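Side-chain contacts in beta-lactamase (PDB 3P09), which probably hydrolyses beta-lactam antibiotics to substituted beta-amino acids, as a class A beta-lactamase: residues A129-V134 / T158-E163; N30-N33 / G37-G40; K148-N153 / Y186-G191; A121-D126 / I203-D208. All coordinates share one frame; numbering follows the deposited sequence.

Contact 1 (A129-V134 / T158-E163)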
loop_
_atom_site.group_PDB
_atom_site.type_symbol
_atom_site.label_atom_id
_atom_site.label_comp_id
_atom_site.label_asym_id
_atom_site.label_seq_id
_atom_site.Cartn_x
_atom_site.Cartn_y
_atom_site.Cartn_z
ATOM N N ALA A 129 -12.413 4.188 8.225
ATOM C CA ALA A 129 -12.641 4.702 6.884
ATOM C C ALA A 129 -12.586 3.561 5.873
ATOM O O ALA A 129 -13.438 3.467 4.977
ATOM C CB ALA A 129 -11.614 5.788 6.542
ATOM N N SER A 130 -11.590 2.693 6.032
ATOM C CA SER A 130 -11.396 1.558 5.132
ATOM C C SER A 130 -12.571 0.605 5.173
ATOM O O SER A 130 -13.036 0.139 4.136
ATOM C CB SER A 130 -10.138 0.774 5.515
ATOM O OG SER A 130 -9.000 1.593 5.391
ATOM N N ASN A 131 -13.036 0.280 6.376
ATOM C CA ASN A 131 -14.149 -0.664 6.485
ATOM C C ASN A 131 -15.418 -0.080 5.858
ATOM O O ASN A 131 -16.194 -0.793 5.228
ATOM C CB ASN A 131 -14.394 -1.081 7.948
ATOM C CG ASN A 131 -13.326 -2.045 8.477
ATOM O OD1 ASN A 131 -12.435 -2.471 7.743
ATOM N ND2 ASN A 131 -13.415 -2.383 9.758
ATOM N N ILE A 132 -15.621 1.223 6.028
ATOM C CA ILE A 132 -16.764 1.906 5.411
ATOM C C ILE A 132 -16.694 1.806 3.885
ATOM O O ILE A 132 -17.693 1.528 3.218
ATOM C CB ILE A 132 -16.833 3.388 5.843
ATOM C CG1 ILE A 132 -17.218 3.490 7.328
ATOM C CG2 ILE A 132 -17.818 4.165 4.963
ATOM C CD1 ILE A 132 -17.059 4.861 7.910
ATOM N N LEU A 133 -15.502 2.009 3.331
ATOM C CA LEU A 133 -15.337 1.972 1.882
ATOM C C LEU A 133 -15.621 0.588 1.319
ATOM O O LEU A 133 -16.268 0.460 0.272
ATOM C CB LEU A 133 -13.931 2.432 1.484
ATOM C CG LEU A 133 -13.678 3.938 1.684
ATOM C CD1 LEU A 133 -12.243 4.264 1.405
ATOM C CD2 LEU A 133 -14.589 4.783 0.778
ATOM N N VAL A 134 -15.141 -0.442 2.015
ATOM C CA VAL A 134 -15.405 -1.827 1.619
ATOM C C VAL A 134 -16.914 -2.058 1.568
ATOM O O VAL A 134 -17.434 -2.624 0.613
ATOM C CB VAL A 134 -14.769 -2.841 2.605
ATOM C CG1 VAL A 134 -15.375 -4.241 2.417
ATOM C CG2 VAL A 134 -13.264 -2.878 2.440
ATOM N N THR A 158 -9.178 -11.592 2.338
ATOM C CA THR A 158 -10.356 -12.337 2.805
ATOM C C THR A 158 -11.025 -11.657 3.981
ATOM O O THR A 158 -11.973 -12.195 4.559
ATOM C CB THR A 158 -10.009 -13.777 3.227
ATOM O OG1 THR A 158 -9.060 -13.743 4.303
ATOM C CG2 THR A 158 -9.435 -14.564 2.048
ATOM N N ALA A 159 -10.528 -10.480 4.339
ATOM C CA ALA A 159 -11.102 -9.742 5.454
ATOM C C ALA A 159 -10.761 -8.260 5.382
ATOM O O ALA A 159 -9.885 -7.840 4.627
ATOM C CB ALA A 159 -10.628 -10.338 6.783
ATOM N N ASP A 160 -11.476 -7.469 6.171
ATOM C CA ASP A 160 -11.151 -6.062 6.320
ATOM C C ASP A 160 -10.428 -5.864 7.655
ATOM O O ASP A 160 -9.782 -6.795 8.132
ATOM C CB ASP A 160 -12.390 -5.177 6.145
ATOM C CG ASP A 160 -13.502 -5.513 7.114
ATOM O OD1 ASP A 160 -13.217 -6.129 8.165
ATOM O OD2 ASP A 160 -14.661 -5.134 6.825
ATOM N N GLU A 161 -10.509 -4.671 8.241
ATOM C CA GLU A 161 -9.723 -4.350 9.437
ATOM C C GLU A 161 -10.463 -4.744 10.694
ATOM O O GLU A 161 -11.657 -4.494 10.801
ATOM C CB GLU A 161 -9.415 -2.836 9.508
ATOM C CG GLU A 161 -8.366 -2.316 8.511
ATOM C CD GLU A 161 -6.943 -2.552 8.977
ATOM O OE1 GLU A 161 -6.733 -2.693 10.197
ATOM O OE2 GLU A 161 -6.029 -2.599 8.125
ATOM N N PRO A 162 -9.745 -5.310 11.678
ATOM C CA PRO A 162 -8.297 -5.549 11.669
ATOM C C PRO A 162 -7.899 -6.977 11.268
ATOM O O PRO A 162 -6.704 -7.302 11.235
ATOM C CB PRO A 162 -7.918 -5.321 13.130
ATOM C CG PRO A 162 -9.102 -5.769 13.887
ATOM C CD PRO A 162 -10.318 -5.525 13.018
ATOM N N GLU A 163 -8.879 -7.815 10.959
ATOM C CA GLU A 163 -8.603 -9.232 10.689
ATOM C C GLU A 163 -7.617 -9.436 9.527
ATOM O O GLU A 163 -6.873 -10.408 9.516
ATOM C CB GLU A 163 -9.900 -10.016 10.439
ATOM C CG GLU A 163 -9.663 -11.505 10.205
ATOM C CD GLU A 163 -10.940 -12.325 10.121
ATOM O OE1 GLU A 163 -12.023 -11.741 9.897
ATOM O OE2 GLU A 163 -10.854 -13.567 10.277
HETATM O O HOH W 1 -16.589 -3.522 5.819
#

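Contact 2 (N30-N33 / G37-G40). With SO4 (sulfate ion), chain G.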
loop_
_atom_site.group_PDB
_atom_site.type_symbol
_atom_site.label_atom_id
_atom_site.label_comp_id
_atom_site.label_asym_id
_atom_site.label_seq_id
_atom_site.Cartn_x
_atom_site.Cartn_y
_atom_site.Cartn_z
ATOM N N ASN A 30 22.365 -9.499 2.569
ATOM C CA ASN A 30 23.016 -9.026 3.783
ATOM C C ASN A 30 22.009 -8.438 4.769
ATOM O O ASN A 30 22.138 -8.624 5.980
ATOM C CB ASN A 30 24.129 -8.022 3.464
ATOM C CG ASN A 30 25.338 -8.678 2.808
ATOM O OD1 ASN A 30 25.538 -9.894 2.914
ATOM N ND2 ASN A 30 26.155 -7.873 2.131
ATOM N N LEU A 31 20.999 -7.739 4.253
ATOM C CA LEU A 31 19.966 -7.189 5.126
ATOM C C LEU A 31 19.206 -8.301 5.843
ATOM O O LEU A 31 18.883 -8.175 7.026
ATOM C CB LEU A 31 18.991 -6.300 4.343
ATOM C CG LEU A 31 19.572 -5.049 3.671
ATOM C CD1 LEU A 31 18.471 -4.313 2.904
ATOM C CD2 LEU A 31 20.213 -4.128 4.699
ATOM N N GLU A 32 18.918 -9.383 5.121
ATOM C CA GLU A 32 18.230 -10.533 5.706
ATOM C C GLU A 32 19.059 -11.199 6.804
ATOM O O GLU A 32 18.537 -11.542 7.863
ATOM C CB GLU A 32 17.843 -11.548 4.619
ATOM C CG GLU A 32 16.618 -11.095 3.822
ATOM C CD GLU A 32 16.332 -11.944 2.591
ATOM O OE1 GLU A 32 17.228 -12.684 2.141
ATOM O OE2 GLU A 32 15.198 -11.861 2.062
ATOM N N ASN A 33 20.348 -11.373 6.540
ATOM C CA ASN A 33 21.270 -11.940 7.517
ATOM C C ASN A 33 21.339 -11.083 8.769
ATOM O O ASN A 33 21.407 -11.585 9.893
ATOM C CB ASN A 33 22.667 -12.046 6.911
ATOM C CG ASN A 33 22.760 -13.129 5.853
ATOM O OD1 ASN A 33 21.974 -14.073 5.854
ATOM N ND2 ASN A 33 23.727 -12.998 4.945
ATOM N N GLY A 37 14.497 -12.939 8.803
ATOM C CA GLY A 37 13.321 -12.809 7.962
ATOM C C GLY A 37 13.627 -12.614 6.490
ATOM O O GLY A 37 14.726 -12.929 6.013
ATOM N N LYS A 38 12.636 -12.103 5.762
ATOM C CA LYS A 38 12.718 -12.006 4.311
ATOM C C LYS A 38 12.355 -10.601 3.863
ATOM O O LYS A 38 11.405 -10.004 4.376
ATOM C CB LYS A 38 11.760 -13.010 3.666
ATOM C CG LYS A 38 12.174 -14.463 3.858
ATOM C CD LYS A 38 12.947 -14.977 2.657
ATOM C CE LYS A 38 13.640 -16.286 2.980
ATOM N NZ LYS A 38 14.658 -16.631 1.949
ATOM N N ILE A 39 13.113 -10.072 2.911
ATOM C CA ILE A 39 12.766 -8.791 2.324
ATOM C C ILE A 39 12.407 -9.007 0.853
ATOM O O ILE A 39 13.026 -9.821 0.170
ATOM C CB ILE A 39 13.911 -7.783 2.456
ATOM C CG1 ILE A 39 13.423 -6.378 2.089
ATOM C CG2 ILE A 39 15.079 -8.195 1.574
ATOM C CD1 ILE A 39 13.598 -5.366 3.172
ATOM N N GLY A 40 11.383 -8.306 0.382
ATOM C CA GLY A 40 10.919 -8.468 -0.985
ATOM C C GLY A 40 10.894 -7.108 -1.646
ATOM O O GLY A 40 10.421 -6.138 -1.055
HETATM S S SO4 G . 16.787 -19.494 0.510
HETATM O O1 SO4 G . 17.281 -18.336 1.256
HETATM O O2 SO4 G . 17.614 -20.661 0.811
HETATM O O3 SO4 G . 15.406 -19.769 0.899
HETATM O O4 SO4 G . 16.853 -19.219 -0.924
HETATM O O HOH W 2 15.764 -14.491 0.599
#

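Contact 3 (K148-N153 / Y186-G191)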
loop_
_atom_site.group_PDB
_atom_site.type_symbol
_atom_site.label_atom_id
_atom_site.label_comp_id
_atom_site.label_asym_id
_atom_site.label_seq_id
_atom_site.Cartn_x
_atom_site.Cartn_y
_atom_site.Cartn_z
ATOM N N LYS A 148 -8.636 -8.597 -9.451
ATOM C CA LYS A 148 -8.454 -9.451 -10.625
ATOM C C LYS A 148 -8.475 -8.642 -11.932
ATOM O O LYS A 148 -7.707 -8.917 -12.848
ATOM C CB LYS A 148 -9.503 -10.573 -10.654
ATOM C CG LYS A 148 -9.150 -11.734 -9.727
ATOM C CD LYS A 148 -10.385 -12.397 -9.128
ATOM C CE LYS A 148 -9.996 -13.263 -7.930
ATOM N NZ LYS A 148 -11.140 -13.573 -7.025
ATOM N N LYS A 149 -9.344 -7.640 -12.007
ATOM C CA LYS A 149 -9.413 -6.771 -13.188
ATOM C C LYS A 149 -8.084 -6.054 -13.440
ATOM O O LYS A 149 -7.729 -5.778 -14.594
ATOM C CB LYS A 149 -10.543 -5.751 -13.029
ATOM C CG LYS A 149 -10.806 -4.883 -14.257
ATOM C CD LYS A 149 -11.916 -3.871 -13.963
ATOM C CE LYS A 149 -12.146 -2.923 -15.143
ATOM N NZ LYS A 149 -13.270 -1.967 -14.893
ATOM N N LEU A 150 -7.366 -5.744 -12.355
ATOM C CA LEU A 150 -6.039 -5.135 -12.436
ATOM C C LEU A 150 -4.994 -6.061 -13.036
ATOM O O LEU A 150 -3.911 -5.608 -13.414
ATOM C CB LEU A 150 -5.547 -4.704 -11.050
ATOM C CG LEU A 150 -5.988 -3.353 -10.499
ATOM C CD1 LEU A 150 -5.354 -3.130 -9.135
ATOM C CD2 LEU A 150 -5.610 -2.226 -11.451
ATOM N N GLY A 151 -5.304 -7.355 -13.114
ATOM C CA GLY A 151 -4.337 -8.329 -13.586
ATOM C C GLY A 151 -3.586 -9.007 -12.448
ATOM O O GLY A 151 -2.617 -9.734 -12.677
ATOM N N ASP A 152 -4.050 -8.776 -11.221
ATOM C CA ASP A 152 -3.394 -9.305 -10.026
ATOM C C ASP A 152 -4.025 -10.621 -9.585
ATOM O O ASP A 152 -5.122 -10.633 -9.024
ATOM C CB ASP A 152 -3.493 -8.286 -8.884
ATOM C CG ASP A 152 -2.735 -8.727 -7.639
ATOM O OD1 ASP A 152 -2.416 -9.933 -7.533
ATOM O OD2 ASP A 152 -2.457 -7.872 -6.766
ATOM N N ASN A 153 -3.326 -11.724 -9.822
ATOM C CA ASN A 153 -3.804 -13.035 -9.381
ATOM C C ASN A 153 -3.008 -13.596 -8.203
ATOM O O ASN A 153 -3.106 -14.785 -7.895
ATOM C CB ASN A 153 -3.765 -14.044 -10.533
ATOM C CG ASN A 153 -4.543 -13.575 -11.738
ATOM O OD1 ASN A 153 -3.979 -13.392 -12.818
ATOM N ND2 ASN A 153 -5.847 -13.360 -11.562
ATOM N N TYR A 186 1.472 0.917 -9.824
ATOM C CA TYR A 186 1.893 1.568 -11.072
ATOM C C TYR A 186 0.724 1.634 -12.042
ATOM O O TYR A 186 0.480 2.658 -12.683
ATOM C CB TYR A 186 3.033 0.785 -11.730
ATOM C CG TYR A 186 3.623 1.497 -12.927
ATOM C CD1 TYR A 186 3.127 1.282 -14.208
ATOM C CD2 TYR A 186 4.665 2.404 -12.771
ATOM C CE1 TYR A 186 3.668 1.946 -15.312
ATOM C CE2 TYR A 186 5.203 3.076 -13.857
ATOM C CZ TYR A 186 4.704 2.841 -15.124
ATOM O OH TYR A 186 5.251 3.508 -16.195
ATOM N N LYS A 187 -0.001 0.524 -12.156
ATOM C CA LYS A 187 -1.111 0.465 -13.098
ATOM C C LYS A 187 -2.184 1.474 -12.704
ATOM O O LYS A 187 -2.746 2.179 -13.559
ATOM C CB LYS A 187 -1.679 -0.950 -13.170
ATOM C CG LYS A 187 -2.791 -1.129 -14.189
ATOM C CD LYS A 187 -2.926 -2.604 -14.559
ATOM C CE LYS A 187 -4.038 -2.828 -15.573
ATOM N NZ LYS A 187 -3.831 -2.039 -16.822
ATOM N N LEU A 188 -2.446 1.577 -11.406
ATOM C CA LEU A 188 -3.468 2.520 -10.939
ATOM C C LEU A 188 -3.078 3.983 -11.196
ATOM O O LEU A 188 -3.910 4.813 -11.576
ATOM C CB LEU A 188 -3.772 2.290 -9.458
ATOM C CG LEU A 188 -4.652 1.065 -9.151
ATOM C CD1 LEU A 188 -4.647 0.773 -7.673
ATOM C CD2 LEU A 188 -6.090 1.264 -9.659
ATOM N N ALA A 189 -1.811 4.306 -10.994
ATOM C CA ALA A 189 -1.376 5.696 -11.096
ATOM C C ALA A 189 -1.077 6.107 -12.541
ATOM O O ALA A 189 -1.268 7.271 -12.921
ATOM C CB ALA A 189 -0.149 5.917 -10.199
ATOM N N PHE A 190 -0.616 5.155 -13.349
ATOM C CA PHE A 190 -0.116 5.483 -14.688
ATOM C C PHE A 190 -0.723 4.670 -15.825
ATOM O O PHE A 190 -0.513 4.991 -16.998
ATOM C CB PHE A 190 1.402 5.329 -14.718
ATOM C CG PHE A 190 2.097 6.113 -13.653
ATOM C CD1 PHE A 190 2.041 7.500 -13.654
ATOM C CD2 PHE A 190 2.793 5.477 -12.655
ATOM C CE1 PHE A 190 2.665 8.230 -12.669
ATOM C CE2 PHE A 190 3.427 6.202 -11.662
ATOM C CZ PHE A 190 3.357 7.589 -11.674
ATOM N N GLY A 191 -1.483 3.633 -15.481
ATOM C CA GLY A 191 -1.973 2.688 -16.472
ATOM C C GLY A 191 -3.291 3.043 -17.135
ATOM O O GLY A 191 -3.712 4.199 -17.160
#

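Contact 4 (A121-D126 / I203-D208). With SO4 (sulfate ion), chain F.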
loop_
_atom_site.group_PDB
_atom_site.type_symbol
_atom_site.label_atom_id
_atom_site.label_comp_id
_atom_site.label_asym_id
_atom_site.label_seq_id
_atom_site.Cartn_x
_atom_site.Cartn_y
_atom_site.Cartn_z
ATOM N N ALA A 121 -8.757 9.474 3.942
ATOM C CA ALA A 121 -8.566 8.863 5.251
ATOM C C ALA A 121 -7.962 7.461 5.146
ATOM O O ALA A 121 -7.048 7.124 5.904
ATOM C CB ALA A 121 -9.889 8.791 5.989
ATOM N N ALA A 122 -8.495 6.646 4.231
ATOM C CA ALA A 122 -8.025 5.270 4.051
ATOM C C ALA A 122 -6.563 5.225 3.624
ATOM O O ALA A 122 -5.792 4.385 4.101
ATOM C CB ALA A 122 -8.897 4.517 3.041
ATOM N N ILE A 123 -6.179 6.124 2.722
ATOM C CA ILE A 123 -4.788 6.172 2.266
ATOM C C ILE A 123 -3.860 6.613 3.392
ATOM O O ILE A 123 -2.697 6.221 3.447
ATOM C CB ILE A 123 -4.635 7.100 1.053
ATOM C CG1 ILE A 123 -5.378 6.506 -0.153
ATOM C CG2 ILE A 123 -3.166 7.335 0.738
ATOM C CD1 ILE A 123 -4.920 5.084 -0.552
ATOM N N LEU A 124 -4.387 7.424 4.298
ATOM C CA LEU A 124 -3.670 7.773 5.509
ATOM C C LEU A 124 -3.801 6.674 6.562
ATOM O O LEU A 124 -3.408 6.863 7.717
ATOM C CB LEU A 124 -4.174 9.105 6.069
ATOM C CG LEU A 124 -3.360 10.313 5.609
ATOM C CD1 LEU A 124 -3.490 10.510 4.092
ATOM C CD2 LEU A 124 -3.792 11.553 6.368
ATOM N N SER A 125 -4.360 5.539 6.149
ATOM C CA SER A 125 -4.465 4.329 6.978
ATOM C C SER A 125 -5.556 4.311 8.080
ATOM O O SER A 125 -5.531 3.467 8.990
ATOM C CB SER A 125 -3.095 3.905 7.544
ATOM O OG SER A 125 -2.954 2.488 7.447
ATOM N N ASP A 126 -6.517 5.216 7.972
ATOM C CA ASP A 126 -7.680 5.255 8.864
ATOM C C ASP A 126 -8.476 3.950 8.706
ATOM O O ASP A 126 -8.984 3.645 7.624
ATOM C CB ASP A 126 -8.539 6.476 8.474
ATOM C CG ASP A 126 -9.628 6.792 9.495
ATOM O OD1 ASP A 126 -10.488 5.920 9.756
ATOM O OD2 ASP A 126 -9.621 7.924 10.025
ATOM N N ILE A 203 -3.083 9.660 -7.350
ATOM C CA ILE A 203 -1.736 10.151 -7.102
ATOM C C ILE A 203 -1.709 11.175 -5.971
ATOM O O ILE A 203 -0.849 11.123 -5.094
ATOM C CB ILE A 203 -1.175 10.793 -8.381
ATOM C CG1 ILE A 203 -0.748 9.689 -9.357
ATOM C CG2 ILE A 203 -0.018 11.730 -8.053
ATOM C CD1 ILE A 203 -0.473 10.190 -10.774
ATOM N N LYS A 204 -2.652 12.109 -5.987
ATOM C CA LYS A 204 -2.705 13.118 -4.930
ATOM C C LYS A 204 -2.936 12.498 -3.537
ATOM O O LYS A 204 -2.302 12.903 -2.559
ATOM C CB LYS A 204 -3.744 14.199 -5.255
ATOM C CG LYS A 204 -3.816 15.358 -4.255
ATOM C CD LYS A 204 -2.464 16.050 -4.080
ATOM C CE LYS A 204 -2.601 17.454 -3.483
ATOM N NZ LYS A 204 -3.105 17.454 -2.078
ATOM N N TYR A 205 -3.828 11.515 -3.437
ATOM C CA TYR A 205 -4.018 10.830 -2.151
ATOM C C TYR A 205 -2.702 10.246 -1.629
ATOM O O TYR A 205 -2.360 10.369 -0.449
ATOM C CB TYR A 205 -4.980 9.648 -2.272
ATOM C CG TYR A 205 -6.436 9.929 -2.565
ATOM C CD1 TYR A 205 -7.132 10.955 -1.940
ATOM C CD2 TYR A 205 -7.130 9.105 -3.450
ATOM C CE1 TYR A 205 -8.499 11.168 -2.223
ATOM C CE2 TYR A 205 -8.467 9.302 -3.732
ATOM C CZ TYR A 205 -9.153 10.323 -3.118
ATOM O OH TYR A 205 -10.493 10.469 -3.449
ATOM N N LEU A 206 -1.994 9.544 -2.504
ATOM C CA LEU A 206 -0.749 8.883 -2.122
ATOM C C LEU A 206 0.303 9.895 -1.680
ATOM O O LEU A 206 1.073 9.654 -0.738
ATOM C CB LEU A 206 -0.220 8.075 -3.302
ATOM C CG LEU A 206 -0.991 6.808 -3.670
ATOM C CD1 LEU A 206 -0.344 6.227 -4.913
ATOM C CD2 LEU A 206 -1.001 5.797 -2.520
ATOM N N GLN A 207 0.348 11.026 -2.376
ATOM C CA GLN A 207 1.269 12.097 -2.022
ATOM C C GLN A 207 0.915 12.799 -0.713
ATOM O O GLN A 207 1.791 13.358 -0.047
ATOM C CB GLN A 207 1.367 13.123 -3.160
ATOM C CG GLN A 207 2.024 12.549 -4.430
ATOM C CD GLN A 207 2.087 13.560 -5.548
ATOM O OE1 GLN A 207 1.336 14.525 -5.559
ATOM N NE2 GLN A 207 2.989 13.345 -6.498
ATOM N N ASP A 208 -0.363 12.785 -0.351
ATOM C CA ASP A 208 -0.803 13.389 0.908
ATOM C C ASP A 208 -0.485 12.517 2.121
ATOM O O ASP A 208 -0.578 12.978 3.261
ATOM C CB ASP A 208 -2.315 13.641 0.885
ATOM C CG ASP A 208 -2.699 14.849 0.060
ATOM O OD1 ASP A 208 -1.800 15.635 -0.320
ATOM O OD2 ASP A 208 -3.914 15.012 -0.195
HETATM S S SO4 F . 0.073 1.272 8.808
HETATM O O1 SO4 F . 1.268 1.438 9.607
HETATM O O2 SO4 F . -0.494 -0.057 9.013
HETATM O O3 SO4 F . -0.880 2.275 9.222
HETATM O O4 SO4 F . 0.409 1.421 7.404
#

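Contact 1 (A129-V134 / T158-E163)
Asn-131 reaches out from its helix and lays its amide along the backbone of Glu-161, using both ends of the group. OD1 of Asn-131 receives the peptide N-H of Glu-161 at 3.0 Å, in the carbonyl plane and on a lone pair, while ND2 of Asn-131 gives a nearly straight bond (169°) to the carbonyl O of Glu-161 at 2.9 Å. Two bonds to one residue fix the amide's rotation and leave little doubt about which end is oxygen. Asp-160 meets the same amide over its face: the carboxylate is stacked on it with the planes 28° apart, and CB of Asp-160 lies 3.1 Å from OD1 of Asn-131. The Asp-160 carboxylate is turned there by a chi1 of 58°, which sets CG between the backbone N and carbonyl carbon. A water ties this side to the helix, donating to OD2 of Asp-160 (2.7 Å) and to the carbonyl O of Asn-131 (2.8 Å). Glu-161, followed by a cis peptide to Pro-162, bends at chi2, turning its carboxylate from the helix toward Ser-64 and Lys-67. This is the omega loop of class A enzymes, and the carboxylate bonds weakly to Ser-64 and forms a long ion pair with Lys-67 of the probable SxxK motif. The contact thus ties the loop to helix 127-137, whose Leu-133 and Val-134 pack on Leu-70 of helix 66-80.

Contact 2 (N30-N33 / G37-G40)
The tight alpha-beta connection between the N-terminal helix 24-35 and strand 38-44, at the start of the alpha/beta half of the class A fold, is bridged by Glu-32, whose carboxylate bonds to the backbone of Ile-39. The peptide N of Ile-39 donates to OE2 of Glu-32 at 2.9 Å and 166°, on the anti lone pair, the one directed away from OE1. The side chain arrives there almost straight: beyond CG it is extended (chi2 170°), which carries the carboxylate from the helix across to the first residues of the strand. On the way, CG of Glu-32 passes 3.4 Å from the carbonyl O of Gly-37. Gly-37 itself has a positive phi of 77°, a conformation that favours glycine, and it turns the chain from the helix into the strand. The CG2 methyl of Ile-39 makes an apolar touch on the CG methylene of Glu-32 at 4.0 Å, and it also flanks OE2 of Glu-32 at 3.7 Å. The Ile-39 side chain rests on Ile-273 of helix 271-289, as does that of Leu-31. Lys-38 and Gly-40 continue the sheet, bonding to Thr-260 and Leu-258 of strand 253-260. OE1 of Glu-32 has a second partner in the hydroxyl of Tyr-54. Lys-38 points away from the helix, yet its ammonium is linked to Glu-32 through a water that donates to OE1 of Glu-32 and accepts from NZ of Lys-38, both at 2.8 Å. Farther out, NZ of Lys-38 bonds weakly to O1 of a sulfate ion, probably from the crystallisation liquor, 3.2 Å away.

Contact 3 (K148-N153 / Y186-G191)
Leu-150 packs its CD2 methyl into the angle between Leu-188 and Lys-187, and the leucine pair is the buried part of the contact. CD2 of Leu-150 lies 4.0 Å from CD2 of Leu-188, the two leucine side chains crossing at about a right angle, and 4.1 Å from CG of Lys-187. The lysine chain runs the opposite way past Leu-150. Its CG is anti to the backbone N (chi1 -177°), which sends the methylenes closely over the end of the other helix, where CD of Lys-187 rests 3.4 Å from the carbonyl O of Leu-150.

The looseness lies at the outer end of Lys-187. The chain bends at its last torsion (chi4 58°), and its ammonium makes a weak bond to Asn-192 and none to Leu-150. The joint is therefore leucine on leucine inside, with lysine methylenes laid over a methyl and a carbonyl farther out. It sets the C-terminal end of helix 140-149, closed by a Schellman motif at Gly-151, against that of helix 178-190, with Leu-150 also on Leu-69 of helix 66-80 and Leu-188 on Phe-68 of that helix and Phe-202 of helix 196-208.

Contact 4 (A121-D126 / I203-D208)
Ile-123 and Tyr-205 bring the backbones of the two segments closest, their CA atoms 6.5 Å apart, where the last turn of helix 115-123 meets helix 196-208. The first helix ends in a Schellman motif: Ser-125, with positive phi, is its C-prime residue, and the N atoms of Asp-126 and Ser-125 turn back to the carbonyls of Ala-121 and Ala-122. Asp-126 then serves as N-cap of helix 127-137.

Ile-123 fits against the second helix with both its branches. CG2, anti to its own backbone N, sits 3.4 Å from the carbonyl O of Tyr-205 and 4.2 Å from CD2 of Leu-206, while CG1 meets CB of Tyr-205 at 3.8 Å. The tyrosine side chain crosses that of Ile-123 at about a right angle. Leu-124 adds a looser touch, CD1 lying 3.9 Å from the carbonyl O of Asp-208, whose carboxylate takes a salt bridge from Lys-204.

Hydrocarbon thus packs on hydrocarbon and on backbone carbonyls of helix 196-208; no polar side-chain atom bonds across, and Ser-116 and Asn-119 satisfy the Tyr-205 hydroxyl. Just past the interface, OG of Ser-125 donates to O3 of a sulfate at 2.7 Å. This anion, probably from the crystallisation liquor, is also held by Thr-230 and Thr-232, consistent with an anion-binding pocket at the active site, where Ser-125 would belong to the counterpart of the class A SDN motif.

Overall arrangement
Contact 2 comes first along the chain and stands apart, about 27 to 29 Å centre to centre from the others, joining the N-terminal helix to the five-stranded antiparallel sheet. The other three lie in the helical part. Contact 4 spans the longest interval and encloses both contact 1 and contact 3, whose segments alternate in sequence. Contacts 1 and 4 touch, centres 15 Å apart, through Ala-129 on Ala-121 of the successive helices 115-123 and 127-137; contacts 3 and 4 touch through helices 178-190 and 196-208. Contacts 1 and 4 each present a residue, Glu-161 or Ser-125, at the probable serine active site, between the helical part and the sheet.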